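Local coordinates for protein putative epimerase (Burkholderia cenocepacia, PDB 4LW8) that probably acts as an NAD(P)-dependent epimerase or dehydratase on nucleotide sugars in the biosynthesis of lipopolysaccharide O-antigen, at residues Leu26-Arg32 / Pro56-Phe61; Ser225-Asp229 / Thr311-Met315. All blocks are in the same frame, centred on the assembly; numbering follows the deposited sequence.

Interaction 1: Leu26-Arg32 / Pro56-Phe61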
loop_
_atom_site.group_PDB
_atom_site.type_symbol
_atom_site.label_atom_id
_atom_site.label_comp_id
_atom_site.label_asym_id
_atom_site.label_seq_id
_atom_site.Cartn_x
_atom_site.Cartn_y
_atom_site.Cartn_z
ATOM N N LEU A 26 -2.712 21.946 -9.028
ATOM C CA LEU A 26 -2.138 22.839 -10.032
ATOM C C LEU A 26 -1.435 24.067 -9.439
ATOM O O LEU A 26 -0.420 24.516 -9.985
ATOM C CB LEU A 26 -3.233 23.320 -11.003
ATOM C CG LEU A 26 -2.859 24.345 -12.082
ATOM C CD1 LEU A 26 -1.650 23.890 -12.894
ATOM C CD2 LEU A 26 -4.037 24.601 -13.007
ATOM N N THR A 27 -1.953 24.615 -8.337
ATOM C CA THR A 27 -1.378 25.861 -7.813
ATOM C C THR A 27 -0.279 25.614 -6.767
ATOM O O THR A 27 0.252 26.546 -6.191
ATOM C CB THR A 27 -2.457 26.798 -7.207
ATOM O OG1 THR A 27 -3.140 26.135 -6.137
ATOM C CG2 THR A 27 -3.472 27.203 -8.284
ATOM N N GLY A 28 0.087 24.357 -6.537
ATOM C CA GLY A 28 1.201 24.098 -5.636
ATOM C C GLY A 28 2.525 24.405 -6.324
ATOM O O GLY A 28 2.554 24.839 -7.484
ATOM N N PHE A 29 3.617 24.172 -5.610
ATOM C CA PHE A 29 4.962 24.420 -6.117
ATOM C C PHE A 29 5.230 23.759 -7.474
ATOM O O PHE A 29 5.555 24.436 -8.440
ATOM C CB PHE A 29 5.985 23.928 -5.093
ATOM C CG PHE A 29 7.388 23.820 -5.627
ATOM C CD1 PHE A 29 8.067 24.947 -6.067
ATOM C CD2 PHE A 29 8.044 22.597 -5.639
ATOM C CE1 PHE A 29 9.354 24.850 -6.541
ATOM C CE2 PHE A 29 9.324 22.495 -6.111
ATOM C CZ PHE A 29 9.987 23.623 -6.563
ATOM N N THR A 30 5.071 22.447 -7.551
ATOM C CA THR A 30 5.348 21.710 -8.783
ATOM C C THR A 30 4.359 22.077 -9.887
ATOM O O THR A 30 4.734 22.244 -11.048
ATOM C CB THR A 30 5.299 20.196 -8.530
ATOM O OG1 THR A 30 6.251 19.864 -7.505
ATOM C CG2 THR A 30 5.640 19.429 -9.799
ATOM N N GLY A 31 3.098 22.230 -9.503
ATOM C CA GLY A 31 2.037 22.570 -10.442
ATOM C C GLY A 31 2.291 23.852 -11.217
ATOM O O GLY A 31 1.984 23.936 -12.395
ATOM N N ARG A 32 2.861 24.850 -10.561
ATOM C CA ARG A 32 3.135 26.124 -11.224
ATOM C C ARG A 32 4.057 25.944 -12.429
ATOM O O ARG A 32 3.856 26.556 -13.472
ATOM C CB ARG A 32 3.739 27.129 -10.246
ATOM C CG ARG A 32 4.201 28.405 -10.928
ATOM C CD ARG A 32 4.423 29.535 -9.950
ATOM N NE ARG A 32 5.623 29.334 -9.146
ATOM C CZ ARG A 32 6.382 30.316 -8.674
ATOM N NH1 ARG A 32 6.085 31.584 -8.942
ATOM N NH2 ARG A 32 7.451 30.031 -7.946
ATOM N N PRO A 56 -5.241 32.128 -6.063
ATOM C CA PRO A 56 -3.814 32.379 -6.314
ATOM C C PRO A 56 -3.552 33.732 -6.978
ATOM O O PRO A 56 -4.320 34.160 -7.847
ATOM C CB PRO A 56 -3.415 31.227 -7.244
ATOM C CG PRO A 56 -4.669 30.858 -7.924
ATOM C CD PRO A 56 -5.772 31.058 -6.926
ATOM N N ALA A 57 -2.477 34.397 -6.558
ATOM C CA ALA A 57 -2.112 35.708 -7.091
ATOM C C ALA A 57 -1.099 35.616 -8.238
ATOM O O ALA A 57 -1.028 36.505 -9.089
ATOM C CB ALA A 57 -1.560 36.582 -5.977
ATOM N N ASP A 58 -0.323 34.534 -8.245
ATOM C CA ASP A 58 0.725 34.302 -9.242
ATOM C C ASP A 58 0.227 34.389 -10.688
ATOM O O ASP A 58 -0.724 33.710 -11.064
ATOM C CB ASP A 58 1.364 32.938 -8.998
ATOM C CG ASP A 58 2.758 32.828 -9.583
ATOM O OD1 ASP A 58 2.970 33.178 -10.762
ATOM O OD2 ASP A 58 3.656 32.395 -8.845
ATOM N N PRO A 59 0.890 35.216 -11.508
ATOM C CA PRO A 59 0.530 35.415 -12.916
ATOM C C PRO A 59 0.652 34.155 -13.761
ATOM O O PRO A 59 0.126 34.121 -14.868
ATOM C CB PRO A 59 1.548 36.454 -13.388
ATOM C CG PRO A 59 1.969 37.159 -12.136
ATOM C CD PRO A 59 2.011 36.085 -11.105
ATOM N N ALA A 60 1.355 33.148 -13.258
ATOM C CA ALA A 60 1.509 31.891 -13.977
ATOM C C ALA A 60 0.168 31.188 -14.165
ATOM O O ALA A 60 0.020 30.342 -15.052
ATOM C CB ALA A 60 2.479 30.978 -13.242
ATOM N N PHE A 61 -0.804 31.539 -13.329
ATOM C CA PHE A 61 -2.108 30.884 -13.364
ATOM C C PHE A 61 -3.168 31.719 -14.083
ATOM O O PHE A 61 -4.347 31.369 -14.075
ATOM C CB PHE A 61 -2.559 30.555 -11.945
ATOM C CG PHE A 61 -1.596 29.677 -11.214
ATOM C CD1 PHE A 61 -1.340 28.396 -11.659
ATOM C CD2 PHE A 61 -0.910 30.144 -10.107
ATOM C CE1 PHE A 61 -0.436 27.593 -11.005
ATOM C CE2 PHE A 61 -0.007 29.342 -9.451
ATOM C CZ PHE A 61 0.229 28.066 -9.902
#

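Interaction 2: Ser225-Asp229 / Thr311-Met315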
loop_
_atom_site.group_PDB
_atom_site.type_symbol
_atom_site.label_atom_id
_atom_site.label_comp_id
_atom_site.label_asym_id
_atom_site.label_seq_id
_atom_site.Cartn_x
_atom_site.Cartn_y
_atom_site.Cartn_z
ATOM N N SER A 225 17.326 17.560 -8.039
ATOM C CA SER A 225 17.003 18.080 -9.377
ATOM C C SER A 225 16.329 19.435 -9.300
ATOM O O SER A 225 15.767 19.822 -8.270
ATOM C CB SER A 225 16.080 17.112 -10.146
ATOM O OG SER A 225 16.689 15.844 -10.329
ATOM N N ASP A 226 16.388 20.143 -10.414
ATOM C CA ASP A 226 15.669 21.383 -10.611
ATOM C C ASP A 226 14.227 21.035 -10.992
ATOM O O ASP A 226 14.006 20.208 -11.879
ATOM C CB ASP A 226 16.366 22.200 -11.714
ATOM C CG ASP A 226 15.864 23.613 -11.810
ATOM O OD1 ASP A 226 14.644 23.813 -11.998
ATOM O OD2 ASP A 226 16.706 24.530 -11.705
ATOM N N VAL A 227 13.256 21.647 -10.320
ATOM C CA VAL A 227 11.838 21.430 -10.626
ATOM C C VAL A 227 11.522 21.663 -12.126
ATOM O O VAL A 227 10.664 20.985 -12.705
ATOM C CB VAL A 227 10.928 22.339 -9.739
ATOM C CG1 VAL A 227 11.176 23.830 -10.022
ATOM C CG2 VAL A 227 9.460 21.983 -9.922
ATOM N N ARG A 228 12.247 22.575 -12.769
ATOM C CA ARG A 228 12.027 22.827 -14.185
ATOM C C ARG A 228 12.426 21.610 -15.032
ATOM O O ARG A 228 11.733 21.271 -15.990
ATOM C CB ARG A 228 12.798 24.069 -14.636
ATOM C CG ARG A 228 12.258 25.361 -14.055
ATOM C CD ARG A 228 13.198 26.521 -14.258
ATOM N NE ARG A 228 14.467 26.310 -13.566
ATOM C CZ ARG A 228 15.471 27.179 -13.595
ATOM N NH1 ARG A 228 15.340 28.316 -14.276
ATOM N NH2 ARG A 228 16.596 26.917 -12.950
ATOM N N ASP A 229 13.512 20.935 -14.657
ATOM C CA ASP A 229 13.920 19.697 -15.324
ATOM C C ASP A 229 12.915 18.581 -15.077
ATOM O O ASP A 229 12.627 17.774 -15.965
ATOM C CB ASP A 229 15.295 19.212 -14.838
ATOM C CG ASP A 229 16.428 20.167 -15.182
ATOM O OD1 ASP A 229 16.235 21.094 -15.995
ATOM O OD2 ASP A 229 17.541 19.963 -14.654
ATOM N N THR A 311 20.642 26.181 -10.222
ATOM C CA THR A 311 19.387 26.092 -9.482
ATOM C C THR A 311 19.446 26.899 -8.185
ATOM O O THR A 311 18.529 27.658 -7.865
ATOM C CB THR A 311 19.051 24.632 -9.129
ATOM O OG1 THR A 311 18.995 23.843 -10.323
ATOM C CG2 THR A 311 17.719 24.542 -8.363
ATOM N N LEU A 312 20.532 26.732 -7.439
ATOM C CA LEU A 312 20.661 27.393 -6.151
ATOM C C LEU A 312 20.801 28.910 -6.323
ATOM O O LEU A 312 20.260 29.674 -5.528
ATOM C CB LEU A 312 21.848 26.821 -5.372
ATOM C CG LEU A 312 21.694 25.382 -4.855
ATOM C CD1 LEU A 312 23.026 24.818 -4.363
ATOM C CD2 LEU A 312 20.649 25.322 -3.751
ATOM N N ARG A 313 21.513 29.344 -7.357
ATOM C CA ARG A 313 21.691 30.778 -7.592
ATOM C C ARG A 313 20.348 31.394 -7.964
ATOM O O ARG A 313 19.998 32.486 -7.514
ATOM C CB ARG A 313 22.718 31.043 -8.695
ATOM C CG ARG A 313 23.096 32.520 -8.812
ATOM C CD ARG A 313 24.164 32.773 -9.865
ATOM N NE ARG A 313 25.475 32.243 -9.486
ATOM C CZ ARG A 313 26.339 32.863 -8.682
ATOM N NH1 ARG A 313 26.031 34.039 -8.150
ATOM N NH2 ARG A 313 27.510 32.303 -8.407
ATOM N N TRP A 314 19.610 30.667 -8.793
ATOM C CA TRP A 314 18.261 31.027 -9.187
ATOM C C TRP A 314 17.402 31.296 -7.950
ATOM O O TRP A 314 16.739 32.330 -7.858
ATOM C CB TRP A 314 17.677 29.902 -10.037
ATOM C CG TRP A 314 16.231 30.022 -10.425
ATOM C CD1 TRP A 314 15.605 31.113 -10.963
ATOM C CD2 TRP A 314 15.251 28.980 -10.381
ATOM N NE1 TRP A 314 14.285 30.820 -11.224
ATOM C CE2 TRP A 314 14.044 29.518 -10.882
ATOM C CE3 TRP A 314 15.273 27.648 -9.955
ATOM C CZ2 TRP A 314 12.870 28.768 -10.961
ATOM C CZ3 TRP A 314 14.105 26.901 -10.043
ATOM C CH2 TRP A 314 12.922 27.463 -10.535
ATOM N N MET A 315 17.458 30.378 -6.983
ATOM C CA MET A 315 16.674 30.487 -5.747
ATOM C C MET A 315 17.159 31.632 -4.837
ATOM O O MET A 315 16.346 32.365 -4.264
ATOM C CB MET A 315 16.705 29.147 -4.991
ATOM C CG MET A 315 16.047 27.990 -5.775
ATOM S SD MET A 315 16.396 26.344 -5.107
ATOM C CE MET A 315 15.635 26.433 -3.487
#

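Interaction 1: Leu26-Arg32 / Pro56-Phe61
The aromatic ring of F61 is pushed against the glycine-rich turn that opens a Rossmann fold, and a methyl sits almost exactly over its face: T27 CG2 lies 4.0 Å from the F61 ring centroid, 5° off the normal, a CH-pi contact. The same ring reaches the backbone, with CE1 of F61 3.2 Å from O of L26, and its CZ packs 3.6 Å from CB of R32. G31 must be bare here, because a CB would collide with the carbonyl of L26; G28 and G31 belong to the GxxGxxG motif, which in this family probably faces the dinucleotide. Farther out, R32 NH1 forms a salt bridge to D58 OD2 at 2.6 Å, short but weak as a hydrogen bond because of its 125° angle. The other oxygen, D58 OD1, accepts from A60 N at 3.0 Å, an Asx turn that shapes the 3-10 segment carrying F61. P56 adds a small apolar touch, its CG 3.9 Å from T27 CG2. The contact thus seats the loop between strands 44-49 and 65-68 on the start of helix 29-40, with L26 reaching V45 and L66 of those strands.

Interaction 2: Ser225-Asp229 / Thr311-Met315
S225, in strand 221-226, turns its side chain away from helix 308-321. D226 then points toward it and ends the strand as the N-cap of helix 227-240: its OD1 accepts from R228 N at 2.8 Å, while its OD2 receives a hydrogen bond from T311 OG1, also at 2.8 Å. One carboxylate therefore caps one helix and grips another. V227, the first residue of the helix, brings CG1 to 4.1 Å from CH2 of W314, at the edge of the indole. R228 curls back on D226, with NE to D226 OD1 at 3.0 Å and NH2 to D226 OD2 at 2.7 Å; these bonds to D226 orient the guanidinium, which stacks on W314 with planes at 13°. R228 CZ lies 3.6 Å from the centroid of the six-membered ring of W314, a cation-pi contact to which R228 CD adds a CH-pi touch at 4.2 Å from that centroid. D229 faces T306, accepting from its backbone N. The buried contact pins the C-terminal helix 308-321 to the junction of strand 221-226 and helix 227-240, beside strand 180-189 and, through L312, against helix 257-268.

In the fold
From the N terminus, strand 20-24 leads into the glycine-rich turn, and interaction 1 closes first, bringing residues 56-61 back across 23 intervening residues that include the rest of helix 29-40 and strand 44-49. The chain then runs through further strands of the main sheet, up to 180-189 and 221-226, before interaction 2 opens at 225-229; this second, longer loop of 81 residues closes at helix 308-321. The two contacts are in series, neither nested nor crossed, with centres about 16 Å apart. They meet directly where F29 CZ packs 3.6 Å from V227 CB, so the start of helix 29-40 touches both the 56-61 loop and the start of helix 227-240, where helix 308-321 docks.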